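Local coordinates for zinc-binding protein TroA (Treponema pallidum, PDB 1K0F), which binds zinc in the periplasm with high affinity and specificity and delivers it to the membrane permease of the TroABC transporter for import, at residues K17-G22 against K115-S120; E201-I206 against R229-A234. All coordinates share one frame; numbering follows the deposited sequence.

Contact 1. Residues K17-G22 against K115-S120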
ATOM      1  N   LYS A  17      13.565   3.602  -7.281  1.00 19.68           N
ATOM      2  CA  LYS A  17      14.152   2.846  -8.381  1.00 18.11           C
ATOM      3  C   LYS A  17      13.947   3.509  -9.741  1.00 17.45           C
ATOM      4  O   LYS A  17      14.891   3.720 -10.505  1.00 13.93           O
ATOM      5  CB  LYS A  17      13.547   1.442  -8.418  1.00 16.82           C
ATOM      6  CG  LYS A  17      13.941   0.579  -7.238  1.00 17.71           C
ATOM      7  CD  LYS A  17      13.938  -0.884  -7.593  1.00 17.48           C
ATOM      8  CE  LYS A  17      12.781  -1.599  -6.920  1.00 17.96           C
ATOM      9  NZ  LYS A  17      13.263  -2.643  -5.979  1.00 20.58           N
ATOM     10  N   ASN A  18      12.695   3.835 -10.030  1.00 18.93           N
ATOM     11  CA  ASN A  18      12.334   4.448 -11.295  1.00 20.64           C
ATOM     12  C   ASN A  18      12.971   5.812 -11.484  1.00 21.86           C
ATOM     13  O   ASN A  18      13.413   6.136 -12.584  1.00 21.81           O
ATOM     14  CB  ASN A  18      10.820   4.563 -11.391  1.00 20.22           C
ATOM     15  CG  ASN A  18      10.146   3.221 -11.550  1.00 20.31           C
ATOM     16  OD1 ASN A  18      10.217   2.605 -12.607  1.00 24.23           O
ATOM     17  ND2 ASN A  18       9.498   2.753 -10.495  1.00 20.74           N
ATOM     18  N   ILE A  19      13.011   6.598 -10.409  1.00 23.86           N
ATOM     19  CA  ILE A  19      13.580   7.951 -10.426  1.00 26.82           C
ATOM     20  C   ILE A  19      15.102   7.995 -10.297  1.00 28.67           C
ATOM     21  O   ILE A  19      15.786   8.464 -11.197  1.00 31.27           O
ATOM     22  CB  ILE A  19      12.992   8.842  -9.297  1.00 24.75           C
ATOM     23  CG1 ILE A  19      11.470   8.916  -9.433  1.00 24.45           C
ATOM     24  CG2 ILE A  19      13.593  10.235  -9.380  1.00 22.65           C
ATOM     25  CD1 ILE A  19      10.758   9.251  -8.163  1.00 24.73           C
ATOM     26  N   ALA A  20      15.624   7.526  -9.168  1.00 29.96           N
ATOM     27  CA  ALA A  20      17.073   7.524  -8.946  1.00 30.46           C
ATOM     28  C   ALA A  20      17.793   6.482  -9.791  1.00 30.08           C
ATOM     29  O   ALA A  20      18.932   6.699 -10.215  1.00 32.34           O
ATOM     30  CB  ALA A  20      17.380   7.286  -7.469  1.00 30.60           C
ATOM     31  N   GLN A  21      17.123   5.359 -10.039  1.00 27.75           N
ATOM     32  CA  GLN A  21      17.713   4.291 -10.817  1.00 27.24           C
ATOM     33  C   GLN A  21      19.010   3.874 -10.147  1.00 27.66           C
ATOM     34  O   GLN A  21      19.033   3.614  -8.941  1.00 29.71           O
ATOM     35  CB  GLN A  21      17.990   4.768 -12.234  1.00 27.88           C
ATOM     36  CG  GLN A  21      16.870   5.583 -12.796  1.00 30.03           C
ATOM     37  CD  GLN A  21      16.181   4.876 -13.922  1.00 31.26           C
ATOM     38  OE1 GLN A  21      14.969   4.658 -13.894  1.00 32.91           O
ATOM     39  NE2 GLN A  21      16.953   4.505 -14.932  1.00 35.02           N
ATOM     40  N   GLY A  22      20.085   3.831 -10.922  1.00 26.90           N
ATOM     41  CA  GLY A  22      21.363   3.416 -10.380  1.00 24.70           C
ATOM     42  C   GLY A  22      22.190   4.560  -9.863  1.00 22.37           C
ATOM     43  O   GLY A  22      23.391   4.415  -9.652  1.00 23.40           O
ATOM     44  N   LYS A 115       5.962  12.391  -5.785  1.00 27.28           N
ATOM     45  CA  LYS A 115       6.529  13.727  -5.983  1.00 26.93           C
ATOM     46  C   LYS A 115       7.541  13.971  -4.872  1.00 24.15           C
ATOM     47  O   LYS A 115       8.641  14.472  -5.107  1.00 22.79           O
ATOM     48  CB  LYS A 115       5.427  14.800  -5.931  1.00 28.47           C
ATOM     49  CG  LYS A 115       5.854  16.174  -6.457  1.00 31.65           C
ATOM     50  CD  LYS A 115       5.394  17.311  -5.552  1.00 34.19           C
ATOM     51  CE  LYS A 115       4.847  18.471  -6.360  1.00 33.91           C
ATOM     52  NZ  LYS A 115       3.443  18.769  -5.949  1.00 40.26           N
ATOM     53  N   ALA A 116       7.139  13.593  -3.661  1.00 22.75           N
ATOM     54  CA  ALA A 116       7.963  13.722  -2.467  1.00 20.22           C
ATOM     55  C   ALA A 116       9.253  12.922  -2.647  1.00 17.33           C
ATOM     56  O   ALA A 116      10.345  13.418  -2.383  1.00 14.92           O
ATOM     57  CB  ALA A 116       7.190  13.214  -1.252  1.00 19.38           C
ATOM     58  N   VAL A 117       9.119  11.681  -3.092  1.00 16.30           N
ATOM     59  CA  VAL A 117      10.279  10.827  -3.318  1.00 18.67           C
ATOM     60  C   VAL A 117      11.236  11.494  -4.309  1.00 20.12           C
ATOM     61  O   VAL A 117      12.429  11.646  -4.042  1.00 19.45           O
ATOM     62  CB  VAL A 117       9.853   9.480  -3.894  1.00 16.44           C
ATOM     63  CG1 VAL A 117      11.072   8.641  -4.172  1.00 17.51           C
ATOM     64  CG2 VAL A 117       8.928   8.770  -2.926  1.00 16.02           C
ATOM     65  N   TYR A 118      10.683  11.887  -5.451  1.00 21.44           N
ATOM     66  CA  TYR A 118      11.450  12.538  -6.496  1.00 21.99           C
ATOM     67  C   TYR A 118      12.184  13.751  -5.966  1.00 22.85           C
ATOM     68  O   TYR A 118      13.391  13.880  -6.146  1.00 24.08           O
ATOM     69  CB  TYR A 118      10.519  12.966  -7.627  1.00 22.73           C
ATOM     70  CG  TYR A 118      10.992  14.179  -8.409  1.00 22.68           C
ATOM     71  CD1 TYR A 118      12.068  14.083  -9.274  1.00 23.60           C
ATOM     72  CD2 TYR A 118      10.334  15.392  -8.306  1.00 22.39           C
ATOM     73  CE1 TYR A 118      12.482  15.172 -10.031  1.00 23.35           C
ATOM     74  CE2 TYR A 118      10.729  16.498  -9.057  1.00 23.77           C
ATOM     75  CZ  TYR A 118      11.803  16.379  -9.923  1.00 24.25           C
ATOM     76  OH  TYR A 118      12.184  17.447 -10.681  1.00 23.77           O
ATOM     77  N   GLU A 119      11.450  14.644  -5.315  1.00 24.23           N
ATOM     78  CA  GLU A 119      12.035  15.868  -4.773  1.00 25.28           C
ATOM     79  C   GLU A 119      13.039  15.617  -3.645  1.00 25.37           C
ATOM     80  O   GLU A 119      13.902  16.453  -3.381  1.00 26.17           O
ATOM     81  CB  GLU A 119      10.931  16.808  -4.279  1.00 26.43           C
ATOM     82  CG  GLU A 119      10.304  17.643  -5.384  1.00 28.39           C
ATOM     83  CD  GLU A 119       9.157  18.492  -4.893  1.00 28.09           C
ATOM     84  OE1 GLU A 119       8.611  19.270  -5.702  1.00 28.07           O
ATOM     85  OE2 GLU A 119       8.804  18.378  -3.701  1.00 28.79           O
ATOM     86  N   SER A 120      12.914  14.481  -2.967  1.00 24.97           N
ATOM     87  CA  SER A 120      13.833  14.141  -1.886  1.00 23.81           C
ATOM     88  C   SER A 120      15.146  13.713  -2.534  1.00 24.59           C
ATOM     89  O   SER A 120      16.240  14.109  -2.114  1.00 22.16           O
ATOM     90  CB  SER A 120      13.273  12.980  -1.063  1.00 22.52           C
ATOM     91  OG  SER A 120      12.556  13.453   0.056  1.00 22.19           O
TER
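Ile19 meets Val117 and Tyr118 on a turn of helix whose Ala116 O is gripped twice: Ser120 N bonds to it at 2.8 Å, and Ser120 OG adds a weak bond at 3.3 Å. Across the contact itself the union is purely apolar, and one branched side chain supplies it from the 17-22 side. Ile19 has CG1 anti to its carbonyl carbon (chi1 -58°), and the extended second torsion (157°) carries CD1 out to the other helix. There this methyl sits over the backbone, 3.7 Å from Tyr118 CA, and touches the CG1 methyl of Val117 at 4.0 Å. Ile19's second branch does something different: CG2 comes to the edge of the tyrosine ring, near its plane, 4.1 Å from Tyr118 CD1. The two side chains cross at about a right angle, CD1 against the tyrosine's CA and CB and CG2 at the edge of its ring. The ring is also fixed from helix 129-156, where Tyr136 stacks on it and Thr133 OG1 is hydrogen-bonded to its OH. Arg135 of that same helix bonds to Ile19 O near the end of helix 10-20. The contact thus joins the last turn of helix 10-20 to helix 107-124, with helix 129-156 holding both, while Val117 reaches on to Leu56 of strand 54-57 in the parallel sheet.

Contact 2. Residues E201-I206 against R229-A234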
ATOM      1  N   GLU A 201     -20.402 -10.886  11.781  1.00 43.24           N
ATOM      2  CA  GLU A 201     -21.138  -9.929  10.970  1.00 43.64           C
ATOM      3  C   GLU A 201     -20.648  -9.951   9.532  1.00 41.96           C
ATOM      4  O   GLU A 201     -21.430 -10.131   8.605  1.00 41.73           O
ATOM      5  CB  GLU A 201     -20.991  -8.523  11.563  1.00 46.69           C
ATOM      6  CG  GLU A 201     -21.243  -8.478  13.066  1.00 52.41           C
ATOM      7  CD  GLU A 201     -21.564  -7.087  13.586  1.00 55.45           C
ATOM      8  OE1 GLU A 201     -22.753  -6.821  13.872  1.00 55.94           O
ATOM      9  OE2 GLU A 201     -20.627  -6.263  13.716  1.00 59.77           O
ATOM     10  N   LEU A 202     -19.346  -9.775   9.351  1.00 39.25           N
ATOM     11  CA  LEU A 202     -18.771  -9.774   8.019  1.00 38.24           C
ATOM     12  C   LEU A 202     -19.106 -11.060   7.277  1.00 38.53           C
ATOM     13  O   LEU A 202     -19.383 -11.043   6.077  1.00 38.93           O
ATOM     14  CB  LEU A 202     -17.259  -9.611   8.102  1.00 37.04           C
ATOM     15  CG  LEU A 202     -16.605  -9.297   6.759  1.00 36.00           C
ATOM     16  CD1 LEU A 202     -17.372  -8.176   6.073  1.00 36.16           C
ATOM     17  CD2 LEU A 202     -15.158  -8.911   6.976  1.00 35.42           C
ATOM     18  N   ALA A 203     -19.082 -12.176   7.993  1.00 38.23           N
ATOM     19  CA  ALA A 203     -19.389 -13.463   7.389  1.00 37.45           C
ATOM     20  C   ALA A 203     -20.792 -13.417   6.792  1.00 37.11           C
ATOM     21  O   ALA A 203     -20.981 -13.670   5.605  1.00 36.73           O
ATOM     22  CB  ALA A 203     -19.293 -14.562   8.431  1.00 37.60           C
ATOM     23  N   ALA A 204     -21.778 -13.092   7.621  1.00 36.68           N
ATOM     24  CA  ALA A 204     -23.150 -13.012   7.142  1.00 36.40           C
ATOM     25  C   ALA A 204     -23.266 -11.944   6.063  1.00 36.18           C
ATOM     26  O   ALA A 204     -23.934 -12.144   5.060  1.00 36.15           O
ATOM     27  CB  ALA A 204     -24.099 -12.698   8.297  1.00 37.20           C
ATOM     28  N   PHE A 205     -22.608 -10.809   6.275  1.00 36.45           N
ATOM     29  CA  PHE A 205     -22.648  -9.713   5.322  1.00 36.00           C
ATOM     30  C   PHE A 205     -22.320 -10.223   3.933  1.00 35.91           C
ATOM     31  O   PHE A 205     -23.012  -9.921   2.965  1.00 35.24           O
ATOM     32  CB  PHE A 205     -21.643  -8.644   5.703  1.00 36.02           C
ATOM     33  CG  PHE A 205     -21.281  -7.754   4.571  1.00 37.87           C
ATOM     34  CD1 PHE A 205     -22.227  -6.872   4.042  1.00 38.04           C
ATOM     35  CD2 PHE A 205     -20.007  -7.797   4.018  1.00 40.05           C
ATOM     36  CE1 PHE A 205     -21.911  -6.036   2.973  1.00 38.57           C
ATOM     37  CE2 PHE A 205     -19.665  -6.968   2.944  1.00 41.41           C
ATOM     38  CZ  PHE A 205     -20.627  -6.079   2.417  1.00 39.96           C
ATOM     39  N   ILE A 206     -21.257 -11.012   3.860  1.00 36.93           N
ATOM     40  CA  ILE A 206     -20.789 -11.593   2.612  1.00 37.73           C
ATOM     41  C   ILE A 206     -21.775 -12.660   2.124  1.00 39.38           C
ATOM     42  O   ILE A 206     -21.928 -12.876   0.919  1.00 39.75           O
ATOM     43  CB  ILE A 206     -19.379 -12.223   2.803  1.00 36.46           C
ATOM     44  CG1 ILE A 206     -18.376 -11.143   3.201  1.00 33.93           C
ATOM     45  CG2 ILE A 206     -18.917 -12.892   1.520  1.00 37.92           C
ATOM     46  CD1 ILE A 206     -17.187 -11.686   3.957  1.00 34.00           C
ATOM     47  N   ARG A 229     -13.949 -17.066   5.448  1.00 28.46           N
ATOM     48  CA  ARG A 229     -14.470 -17.849   4.340  1.00 31.31           C
ATOM     49  C   ARG A 229     -15.338 -19.002   4.849  1.00 32.06           C
ATOM     50  O   ARG A 229     -16.429 -19.238   4.328  1.00 33.45           O
ATOM     51  CB  ARG A 229     -13.314 -18.395   3.501  1.00 32.15           C
ATOM     52  CG  ARG A 229     -13.670 -18.652   2.058  1.00 35.64           C
ATOM     53  CD  ARG A 229     -14.048 -20.097   1.831  1.00 38.45           C
ATOM     54  NE  ARG A 229     -13.390 -20.988   2.781  1.00 44.70           N
ATOM     55  CZ  ARG A 229     -12.070 -21.049   2.954  1.00 48.24           C
ATOM     56  NH1 ARG A 229     -11.269 -20.268   2.241  1.00 50.08           N
ATOM     57  NH2 ARG A 229     -11.546 -21.890   3.833  1.00 49.01           N
ATOM     58  N   ASP A 230     -14.849 -19.714   5.869  1.00 32.24           N
ATOM     59  CA  ASP A 230     -15.579 -20.835   6.463  1.00 29.74           C
ATOM     60  C   ASP A 230     -16.806 -20.355   7.212  1.00 27.70           C
ATOM     61  O   ASP A 230     -17.838 -21.022   7.222  1.00 23.99           O
ATOM     62  CB  ASP A 230     -14.690 -21.590   7.429  1.00 29.67           C
ATOM     63  CG  ASP A 230     -13.458 -22.096   6.773  1.00 31.03           C
ATOM     64  OD1 ASP A 230     -13.458 -22.165   5.524  1.00 29.82           O
ATOM     65  OD2 ASP A 230     -12.501 -22.421   7.503  1.00 32.84           O
ATOM     66  N   ALA A 231     -16.677 -19.204   7.864  1.00 28.06           N
ATOM     67  CA  ALA A 231     -17.791 -18.627   8.598  1.00 28.41           C
ATOM     68  C   ALA A 231     -18.870 -18.308   7.570  1.00 29.18           C
ATOM     69  O   ALA A 231     -20.059 -18.500   7.818  1.00 29.24           O
ATOM     70  CB  ALA A 231     -17.348 -17.371   9.314  1.00 25.00           C
ATOM     71  N   VAL A 232     -18.448 -17.840   6.400  1.00 29.84           N
ATOM     72  CA  VAL A 232     -19.392 -17.533   5.346  1.00 31.82           C
ATOM     73  C   VAL A 232     -20.024 -18.847   4.930  1.00 33.64           C
ATOM     74  O   VAL A 232     -21.236 -18.945   4.785  1.00 33.29           O
ATOM     75  CB  VAL A 232     -18.695 -16.914   4.135  1.00 32.55           C
ATOM     76  CG1 VAL A 232     -19.728 -16.521   3.093  1.00 33.64           C
ATOM     77  CG2 VAL A 232     -17.903 -15.699   4.562  1.00 31.80           C
ATOM     78  N   GLN A 233     -19.181 -19.860   4.743  1.00 36.77           N
ATOM     79  CA  GLN A 233     -19.641 -21.188   4.354  1.00 40.13           C
ATOM     80  C   GLN A 233     -20.705 -21.696   5.322  1.00 40.92           C
ATOM     81  O   GLN A 233     -21.741 -22.225   4.912  1.00 39.78           O
ATOM     82  CB  GLN A 233     -18.468 -22.167   4.342  1.00 43.51           C
ATOM     83  CG  GLN A 233     -18.316 -22.953   3.051  1.00 48.39           C
ATOM     84  CD  GLN A 233     -17.127 -22.488   2.239  1.00 51.33           C
ATOM     85  OE1 GLN A 233     -16.434 -23.295   1.615  1.00 53.37           O
ATOM     86  NE2 GLN A 233     -16.877 -21.179   2.247  1.00 52.01           N
ATOM     87  N   ALA A 234     -20.428 -21.538   6.612  1.00 41.53           N
ATOM     88  CA  ALA A 234     -21.337 -21.963   7.659  1.00 41.54           C
ATOM     89  C   ALA A 234     -22.571 -21.066   7.648  1.00 42.70           C
ATOM     90  O   ALA A 234     -23.459 -21.203   8.487  1.00 44.46           O
ATOM     91  CB  ALA A 234     -20.642 -21.885   9.003  1.00 41.64           C
TER
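Val232 packs against Ala203 and Ile206 where two helices on either side of strand 213-217 in the sequence come together, part of the alternating helices and strands that build the C-terminal lobe of this solute-binding protein. The axes of 201-206 and 229-233 pass 8.1 Å apart and cross at -59°. Alanines permit so close an approach: Ala203 CB lies 3.5 Å from Ala231 CB, a snug methyl-to-methyl contact, and the nearest pair of CA atoms, those of Ala203 and Val232, is 4.6 Å apart. The CB of Val232 leaves its helix alongside the other one rather than straight at it. This CB stands 4.2 Å from Ala203 O, and the two methyls divide the surface beyond. CG1, anti to the backbone N (chi1 -176°), reaches Ile206 CG2 at 4.0 Å and also skirts the carbonyl oxygen of Ala203. CG2, set beside the backbone N, lies against the helix of Ala203, nearest to Ala203 O at 3.8 Å, and it also meets CD1 of Ile206. The isoleucine and valine therefore interlock through both branches of each, crossing at about a right angle. Leu228 extends the apolar surface one turn back, touching Ala203 and Ile206, and Ile206 continues inward to Val165 of strand 163-166. Polar groups keep to the flank of helix 225-233: Gln233 NE2 makes a weak bond to Arg229 O and lies at the edge of the guanidinium. Beside it, Arg229 NH2 forms a salt bridge with Asp230 OD1 at 2.6 Å, meeting the carboxylate oxygen on its syn side and 24° out of its plane.

Contact 1 closes before contact 2 opens along the chain, and the two fall on opposite sides of its centre, with their own centres 43 Å apart and nearest atoms about 31 Å apart. They share no helix or strand. Contact 1 joins helices 10-20 and 107-124 in the N-terminal lobe, contact 2 helices 196-208 and 225-233 in the C-terminal one; the long helix 129-156, which lies against contact 1, runs between the lobes as their backbone. The zinc ligands are likewise divided, His37 and His102 preceding that helix and His168 and Asp248 following it. Both contacts lie away from this site, as internal packing of separate lobes.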